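Local coordinates for integron cassette protein Vpc_cass2 (PDB 3JRT) that is of unknown function but, as a mobile integron cassette product, adopts an all-helical fold that assembles as a dimer, at residues A[42-53]-A[67-78]; A[158-166]-A[173-181]. All blocks are in the same frame, centred on the assembly; numbering follows the deposited sequence.

Contact 1: A[42-53]-A[67-78]; sequences LTIAVTVLKDYE and RQCIWRLCVYSI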
# COMPACT_ATOMS: atom_id res chain seq x y z
N LEU A 42 9.46 1.42 4.38
CA LEU A 42 9.39 2.81 4.80
C LEU A 42 10.36 3.65 3.97
O LEU A 42 10.04 4.73 3.55
CB LEU A 42 9.71 2.96 6.29
CG LEU A 42 8.66 2.49 7.29
CD1 LEU A 42 9.28 2.31 8.69
CD2 LEU A 42 7.46 3.43 7.34
N THR A 43 11.54 3.11 3.70
CA THR A 43 12.53 3.85 2.95
C THR A 43 12.06 4.09 1.52
O THR A 43 12.23 5.17 0.98
CB THR A 43 13.90 3.12 2.95
OG1 THR A 43 14.38 3.06 4.29
CG2 THR A 43 14.94 3.82 2.06
N ILE A 44 11.46 3.08 0.90
CA ILE A 44 11.08 3.21 -0.50
C ILE A 44 9.85 4.13 -0.70
O ILE A 44 9.79 4.89 -1.64
CB ILE A 44 10.89 1.85 -1.19
CG1 ILE A 44 10.79 2.05 -2.69
CG2 ILE A 44 9.63 1.13 -0.68
CD1 ILE A 44 12.09 2.51 -3.32
N ALA A 45 8.88 4.04 0.20
CA ALA A 45 7.71 4.90 0.16
C ALA A 45 8.10 6.39 0.20
O ALA A 45 7.56 7.20 -0.54
CB ALA A 45 6.77 4.55 1.31
N VAL A 46 9.05 6.72 1.06
CA VAL A 46 9.56 8.09 1.17
C VAL A 46 10.32 8.49 -0.09
O VAL A 46 10.10 9.58 -0.63
CB VAL A 46 10.49 8.24 2.42
CG1 VAL A 46 11.26 9.57 2.38
CG2 VAL A 46 9.68 8.13 3.69
N THR A 47 11.18 7.60 -0.58
CA THR A 47 11.97 7.85 -1.79
C THR A 47 11.08 8.08 -3.01
O THR A 47 11.25 9.02 -3.77
CB THR A 47 12.94 6.68 -2.10
OG1 THR A 47 13.89 6.55 -1.04
CG2 THR A 47 13.69 6.95 -3.41
N VAL A 48 10.11 7.19 -3.20
CA VAL A 48 9.19 7.35 -4.32
C VAL A 48 8.45 8.69 -4.27
O VAL A 48 8.36 9.39 -5.26
CB VAL A 48 8.17 6.21 -4.34
CG1 VAL A 48 7.04 6.53 -5.31
CG2 VAL A 48 8.86 4.90 -4.74
N LEU A 49 7.95 9.03 -3.09
CA LEU A 49 7.16 10.24 -2.89
C LEU A 49 8.02 11.46 -3.22
O LEU A 49 7.63 12.32 -3.99
CB LEU A 49 6.66 10.31 -1.45
CG LEU A 49 5.72 11.47 -1.12
CD1 LEU A 49 4.67 11.62 -2.23
CD2 LEU A 49 5.08 11.27 0.25
N LYS A 50 9.21 11.50 -2.66
CA LYS A 50 10.15 12.55 -2.97
C LYS A 50 10.54 12.62 -4.44
O LYS A 50 10.66 13.71 -4.99
CB LYS A 50 11.36 12.51 -2.04
CG LYS A 50 10.98 13.09 -0.67
CD LYS A 50 11.90 12.67 0.45
CE LYS A 50 13.29 13.16 0.24
NZ LYS A 50 14.07 13.06 1.51
N ASP A 51 10.73 11.46 -5.07
CA ASP A 51 11.01 11.43 -6.50
C ASP A 51 9.93 12.17 -7.28
O ASP A 51 10.23 13.05 -8.09
CB ASP A 51 11.15 10.00 -7.02
CG ASP A 51 12.47 9.36 -6.63
OD1 ASP A 51 13.33 10.09 -6.08
OD2 ASP A 51 12.65 8.14 -6.87
N TYR A 52 8.67 11.82 -7.03
CA TYR A 52 7.56 12.44 -7.76
C TYR A 52 7.35 13.91 -7.41
O TYR A 52 7.03 14.71 -8.28
CB TYR A 52 6.27 11.61 -7.65
CG TYR A 52 6.32 10.41 -8.57
CD1 TYR A 52 6.82 9.19 -8.13
CD2 TYR A 52 5.91 10.51 -9.89
CE1 TYR A 52 6.89 8.11 -8.98
CE2 TYR A 52 5.97 9.43 -10.75
CZ TYR A 52 6.47 8.23 -10.29
OH TYR A 52 6.54 7.15 -11.14
N GLU A 53 7.57 14.26 -6.15
CA GLU A 53 7.49 15.66 -5.75
C GLU A 53 8.57 16.48 -6.44
O GLU A 53 8.46 17.69 -6.54
CB GLU A 53 7.58 15.79 -4.23
CG GLU A 53 6.26 15.48 -3.53
CD GLU A 53 5.13 16.39 -4.01
OE1 GLU A 53 5.23 17.62 -3.86
OE2 GLU A 53 4.13 15.86 -4.55
N ARG A 67 -1.47 13.30 -8.90
CA ARG A 67 -0.62 13.62 -7.77
C ARG A 67 -1.19 13.06 -6.46
O ARG A 67 -0.48 12.47 -5.68
CB ARG A 67 -0.39 15.12 -7.67
CG ARG A 67 0.59 15.51 -6.59
CD ARG A 67 1.00 16.98 -6.68
NE ARG A 67 1.91 17.33 -5.60
CZ ARG A 67 1.51 17.81 -4.43
NH1 ARG A 67 0.22 18.03 -4.22
NH2 ARG A 67 2.39 18.09 -3.48
N GLN A 68 -2.49 13.26 -6.22
CA GLN A 68 -3.11 12.69 -5.03
C GLN A 68 -2.95 11.17 -4.96
O GLN A 68 -2.78 10.59 -3.89
CB GLN A 68 -4.61 13.07 -4.98
CG GLN A 68 -4.88 14.45 -4.48
CD GLN A 68 -6.37 14.85 -4.56
OE1 GLN A 68 -6.73 16.03 -4.41
NE2 GLN A 68 -7.25 13.86 -4.81
N CYS A 69 -3.02 10.52 -6.11
CA CYS A 69 -2.93 9.07 -6.14
C CYS A 69 -1.55 8.60 -5.70
O CYS A 69 -1.42 7.59 -5.01
CB CYS A 69 -3.29 8.54 -7.54
SG CYS A 69 -5.04 8.63 -7.91
N ILE A 70 -0.53 9.36 -6.10
CA ILE A 70 0.84 9.09 -5.68
C ILE A 70 0.98 9.23 -4.17
O ILE A 70 1.59 8.40 -3.50
CB ILE A 70 1.85 10.01 -6.40
CG1 ILE A 70 1.87 9.69 -7.89
CG2 ILE A 70 3.25 9.81 -5.84
CD1 ILE A 70 2.54 10.77 -8.74
N TRP A 71 0.43 10.32 -3.63
CA TRP A 71 0.44 10.55 -2.20
C TRP A 71 -0.27 9.44 -1.44
O TRP A 71 0.22 8.97 -0.41
CB TRP A 71 -0.12 11.95 -1.82
CG TRP A 71 0.90 13.02 -2.06
CD1 TRP A 71 1.32 13.50 -3.26
CD2 TRP A 71 1.67 13.68 -1.06
NE1 TRP A 71 2.30 14.45 -3.07
CE2 TRP A 71 2.54 14.58 -1.73
CE3 TRP A 71 1.73 13.61 0.33
CZ2 TRP A 71 3.43 15.41 -1.05
CZ3 TRP A 71 2.63 14.41 1.01
CH2 TRP A 71 3.46 15.31 0.32
N ARG A 72 -1.43 9.01 -1.92
CA ARG A 72 -2.09 7.90 -1.22
C ARG A 72 -1.24 6.63 -1.29
O ARG A 72 -1.05 5.95 -0.28
CB ARG A 72 -3.51 7.65 -1.73
CG ARG A 72 -4.48 8.82 -1.52
CD ARG A 72 -5.92 8.35 -1.69
NE ARG A 72 -6.19 7.77 -3.00
CZ ARG A 72 -6.56 8.49 -4.07
NH1 ARG A 72 -6.70 9.80 -3.98
NH2 ARG A 72 -6.79 7.88 -5.22
N LEU A 73 -0.72 6.32 -2.48
CA LEU A 73 0.13 5.14 -2.63
C LEU A 73 1.19 5.12 -1.54
O LEU A 73 1.36 4.12 -0.86
CB LEU A 73 0.79 5.07 -4.01
CG LEU A 73 1.82 3.94 -4.21
CD1 LEU A 73 1.13 2.58 -4.09
CD2 LEU A 73 2.52 4.03 -5.56
N CYS A 74 1.92 6.22 -1.40
CA CYS A 74 3.07 6.24 -0.49
C CYS A 74 2.65 6.39 0.97
O CYS A 74 3.16 5.70 1.87
CB CYS A 74 4.07 7.32 -0.89
SG CYS A 74 4.75 7.05 -2.56
N VAL A 75 1.69 7.26 1.21
CA VAL A 75 1.21 7.45 2.56
C VAL A 75 0.57 6.18 3.15
O VAL A 75 0.85 5.82 4.30
CB VAL A 75 0.27 8.66 2.62
CG1 VAL A 75 -0.59 8.66 3.89
CG2 VAL A 75 1.09 9.95 2.46
N TYR A 76 -0.29 5.50 2.39
CA TYR A 76 -0.88 4.26 2.89
C TYR A 76 0.21 3.26 3.30
O TYR A 76 0.12 2.58 4.32
CB TYR A 76 -1.81 3.63 1.84
CG TYR A 76 -3.14 4.36 1.72
CD1 TYR A 76 -3.57 5.20 2.72
CD2 TYR A 76 -3.98 4.17 0.62
CE1 TYR A 76 -4.79 5.87 2.63
CE2 TYR A 76 -5.20 4.84 0.51
CZ TYR A 76 -5.59 5.69 1.54
OH TYR A 76 -6.79 6.35 1.48
N SER A 77 1.28 3.20 2.53
CA SER A 77 2.31 2.25 2.83
C SER A 77 3.02 2.67 4.13
O SER A 77 3.26 1.86 5.03
CB SER A 77 3.30 2.14 1.66
OG SER A 77 4.34 1.25 1.98
N ILE A 78 3.38 3.95 4.22
CA ILE A 78 3.95 4.49 5.46
C ILE A 78 3.06 4.21 6.68
O ILE A 78 3.55 3.75 7.71
CB ILE A 78 4.22 5.99 5.31
CG1 ILE A 78 5.38 6.20 4.33
CG2 ILE A 78 4.48 6.64 6.69
CD1 ILE A 78 5.50 7.65 3.86

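Contact 2: A[158-166]-A[173-181]; sequences EFLDWICPD and KSESLVGVI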
# COMPACT_ATOMS: atom_id res chain seq x y z
N GLU A 158 9.42 17.59 7.32
CA GLU A 158 9.71 17.21 8.70
C GLU A 158 9.39 15.74 8.92
O GLU A 158 10.25 14.95 9.30
CB GLU A 158 8.92 18.09 9.67
CG GLU A 158 9.35 17.98 11.13
CD GLU A 158 8.77 19.12 12.00
OE1 GLU A 158 8.34 20.16 11.44
OE2 GLU A 158 8.75 18.96 13.24
N PHE A 159 8.13 15.38 8.67
CA PHE A 159 7.70 14.01 8.88
C PHE A 159 8.47 13.03 8.00
O PHE A 159 8.92 11.99 8.47
CB PHE A 159 6.21 13.87 8.64
CG PHE A 159 5.67 12.55 9.07
CD1 PHE A 159 5.46 12.28 10.41
CD2 PHE A 159 5.39 11.58 8.15
CE1 PHE A 159 4.96 11.07 10.81
CE2 PHE A 159 4.89 10.37 8.54
CZ PHE A 159 4.67 10.11 9.87
N LEU A 160 8.65 13.36 6.73
CA LEU A 160 9.40 12.47 5.85
C LEU A 160 10.82 12.25 6.38
O LEU A 160 11.32 11.13 6.41
CB LEU A 160 9.45 13.02 4.42
CG LEU A 160 8.14 13.00 3.62
CD1 LEU A 160 8.36 13.46 2.18
CD2 LEU A 160 7.47 11.62 3.65
N ASP A 161 11.48 13.34 6.81
CA ASP A 161 12.84 13.24 7.33
C ASP A 161 12.87 12.44 8.61
O ASP A 161 13.85 11.77 8.92
CB ASP A 161 13.44 14.63 7.56
CG ASP A 161 14.10 15.19 6.33
OD1 ASP A 161 14.12 14.49 5.29
OD2 ASP A 161 14.61 16.33 6.39
N TRP A 162 11.78 12.52 9.36
CA TRP A 162 11.62 11.76 10.58
C TRP A 162 11.47 10.26 10.29
O TRP A 162 11.90 9.43 11.09
CB TRP A 162 10.41 12.27 11.35
CG TRP A 162 10.13 11.56 12.63
CD1 TRP A 162 10.70 11.81 13.86
CD2 TRP A 162 9.17 10.52 12.85
NE1 TRP A 162 10.17 10.98 14.81
CE2 TRP A 162 9.23 10.18 14.22
CE3 TRP A 162 8.27 9.85 12.02
CZ2 TRP A 162 8.42 9.19 14.78
CZ3 TRP A 162 7.48 8.85 12.57
CH2 TRP A 162 7.56 8.53 13.94
N ILE A 163 10.84 9.92 9.17
CA ILE A 163 10.75 8.52 8.76
C ILE A 163 12.10 8.07 8.24
O ILE A 163 12.70 7.12 8.74
CB ILE A 163 9.75 8.32 7.62
CG1 ILE A 163 8.32 8.67 8.06
CG2 ILE A 163 9.81 6.86 7.13
CD1 ILE A 163 7.77 7.74 9.11
N CYS A 164 12.59 8.77 7.23
CA CYS A 164 13.81 8.39 6.56
C CYS A 164 14.41 9.57 5.82
O CYS A 164 13.95 9.91 4.73
CB CYS A 164 13.51 7.28 5.57
SG CYS A 164 14.98 6.52 4.81
N PRO A 165 15.47 10.18 6.38
CA PRO A 165 16.18 11.33 5.81
C PRO A 165 17.05 10.89 4.63
O PRO A 165 17.38 9.72 4.54
CB PRO A 165 17.10 11.78 6.95
CG PRO A 165 16.98 10.72 8.07
CD PRO A 165 16.21 9.58 7.51
N ASP A 166 17.41 11.81 3.74
CA ASP A 166 18.32 11.49 2.64
C ASP A 166 19.70 11.15 3.18
O ASP A 166 20.13 11.69 4.21
CB ASP A 166 18.44 12.67 1.67
CG ASP A 166 17.17 12.89 0.87
OD1 ASP A 166 16.32 11.97 0.83
OD2 ASP A 166 17.01 13.98 0.28
N LYS A 173 21.30 7.81 13.89
CA LYS A 173 20.25 6.84 13.64
C LYS A 173 19.15 6.87 14.71
O LYS A 173 18.11 6.25 14.56
CB LYS A 173 20.83 5.43 13.47
CG LYS A 173 21.67 5.30 12.21
CD LYS A 173 21.76 3.87 11.72
CE LYS A 173 22.11 3.86 10.23
NZ LYS A 173 22.43 2.50 9.72
N SER A 174 19.40 7.61 15.78
CA SER A 174 18.39 7.87 16.80
C SER A 174 17.37 8.87 16.28
O SER A 174 16.31 9.05 16.88
CB SER A 174 19.04 8.46 18.06
OG SER A 174 20.10 7.64 18.50
N GLU A 175 17.69 9.53 15.18
CA GLU A 175 16.92 10.68 14.75
C GLU A 175 15.90 10.37 13.66
O GLU A 175 15.25 11.28 13.14
CB GLU A 175 17.87 11.81 14.31
CG GLU A 175 18.85 12.22 15.40
CD GLU A 175 18.78 13.69 15.76
OE1 GLU A 175 18.14 14.46 15.01
OE2 GLU A 175 19.37 14.08 16.79
N SER A 176 15.75 9.09 13.31
CA SER A 176 14.72 8.69 12.37
C SER A 176 14.18 7.30 12.67
O SER A 176 14.88 6.44 13.20
CB SER A 176 15.22 8.77 10.92
OG SER A 176 16.03 7.66 10.57
N LEU A 177 12.92 7.08 12.32
CA LEU A 177 12.25 5.81 12.50
C LEU A 177 13.04 4.67 11.86
O LEU A 177 13.27 3.65 12.48
CB LEU A 177 10.86 5.86 11.87
CG LEU A 177 9.98 4.63 12.09
CD1 LEU A 177 10.05 4.22 13.54
CD2 LEU A 177 8.54 4.92 11.68
N VAL A 178 13.48 4.87 10.64
CA VAL A 178 14.17 3.85 9.93
C VAL A 178 15.53 3.57 10.54
O VAL A 178 15.95 2.45 10.60
CB VAL A 178 14.29 4.20 8.44
CG1 VAL A 178 15.43 3.53 7.85
CG2 VAL A 178 13.07 3.81 7.73
N GLY A 179 16.21 4.59 11.01
CA GLY A 179 17.49 4.42 11.68
C GLY A 179 17.34 3.62 12.96
O GLY A 179 18.16 2.75 13.27
N VAL A 180 16.28 3.91 13.70
CA VAL A 180 15.98 3.19 14.93
C VAL A 180 15.63 1.75 14.62
O VAL A 180 16.03 0.84 15.34
CB VAL A 180 14.83 3.87 15.71
CG1 VAL A 180 14.25 2.94 16.74
CG2 VAL A 180 15.34 5.16 16.38
N ILE A 181 14.91 1.53 13.53
CA ILE A 181 14.50 0.19 13.21
C ILE A 181 15.72 -0.60 12.77
O ILE A 181 15.80 -1.80 13.01
CB ILE A 181 13.40 0.15 12.12
CG1 ILE A 181 12.08 0.66 12.69
CG2 ILE A 181 13.23 -1.28 11.57
CD1 ILE A 181 11.00 0.78 11.67
O HOH W 1 15.56 12.35 10.81

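Contact 1: A[42-53]-A[67-78]
Glu-53 meets Arg-67 and Trp-71 at one end of an antiparallel helix pair. Its carboxylate takes three bonds from 67-78. Arg-67 NH2 gives a nearly straight one, 2.9 Å to Glu-53 OE1. The oxygen lies in the guanidinium plane and is met on its syn side, but well tilted from the carboxylate plane. Arg-67 NE adds a weak, bent one to Glu-53 OE2, and together they form a salt bridge. Arg-59 is a second salt-bridge partner of Glu-53 OE1. Trp-71 NE1 donates to Glu-53 OE2 over 2.7 Å. That oxygen lies near the indole plane, but the N-H comes from above the carboxylate, the two planes being 72° apart. A bend in the Glu-53 chain (chi2 -58°) turns the carboxylate to this edge, and the bonds should limit its rotation.

Leu-49 covers one face of the same indole. With CG anti to the backbone N (chi1 -175°), it reaches across and sets Leu-49 CD1 3.7 Å from the centroid of the Trp-71 five-membered ring, almost on the normal, as a CH-pi contact. Cys-74 fills the middle of the interface. Cys-74 SG lies 3.6 Å from Val-48 CG1 and 3.9 Å from Leu-49 CB. Small Ala-45 lets the backbones close in there, and Ala-45 CB touches Ile-78 CG1 at 3.7 Å. Ile-70 CD1 comes obliquely to the Tyr-52 ring, 3.6 Å from Tyr-52 CD2.

The segments belong to helices 27-53 and 64-91, with local axes 8.8 Å apart. Helices 157-163 and 177-188 pack on Leu-42, and helix 140-151 on Ile-78. Elsewhere the pair meets the second subunit: Tyr-52 OH bonds Asp-51 of that chain.

Contact 2: A[158-166]-A[173-181]
The indole of Trp-162 meets Leu-177 at its six-membered ring, where Trp-162 CZ3 lies 4.2 Å from Leu-177 CD2. The methyl approaches obliquely. The ring of Tyr-110, from helix 104-116, also meets this indole, with the two planes about 15° apart. Trp-162 CB points away from 173-181, yet with CG anti to the backbone N the ring end swings back to Leu-177. Ile-163 runs alongside Leu-177 in the same direction, and Ile-163 CD1 is 3.9 Å from Leu-177 CD2.

Two backbone bonds join the end of one helix to the start of the next. Leu-177 N donates to Trp-162 O over 2.8 Å, and Val-178 N to Ile-163 O over 3.0 Å. Both are fairly straight. These carbonyls belong to the last turn of helix 157-163, and the N-H groups to the first turn of helix 177-188. Ser-176 is the N-cap of the second helix. With its hydroxyl tucked over the backbone (chi1 79°), Ser-176 OG accepts from Gly-179 N at 3.1 Å. Pro-165 CD packs 3.6 Å from Ser-176 OG. A water bridges the carbonyls of Asp-161 and Glu-175, donating to each.

The short helical pieces 158-163 and 177-181 point nearly the same way, 11° apart, with axes offset by 9.1 Å. Helix 27-53 receives Ile-163, Cys-164 and Val-178. Helix 64-91 packs on Ile-163 and Leu-177 through Cys-82, while helix 104-116 covers Trp-162 and Leu-177.

In the fold
Contact 1 and contact 2 have centres 15 Å apart and follow in series along the chain. Helix 27-53 carries one half of contact 1 and also touches contact 2. Val-46 CG2 packs on Ile-163 CG2 at 3.7 Å, and Val-46 CG1 lies 3.6 Å from Cys-164 O. Thr-43 OG1 lies 3.6 Å from Cys-164 SG. A salt bridge of 2.6 Å from Lys-50 NZ to Asp-166 OD1 ties the helix to the loop after 157-163. Contact 1 also faces the second subunit, whereas no other chain of the assembly touches the segments of contact 2. The function of the protein is unknown, so neither contact can be tied to an active site.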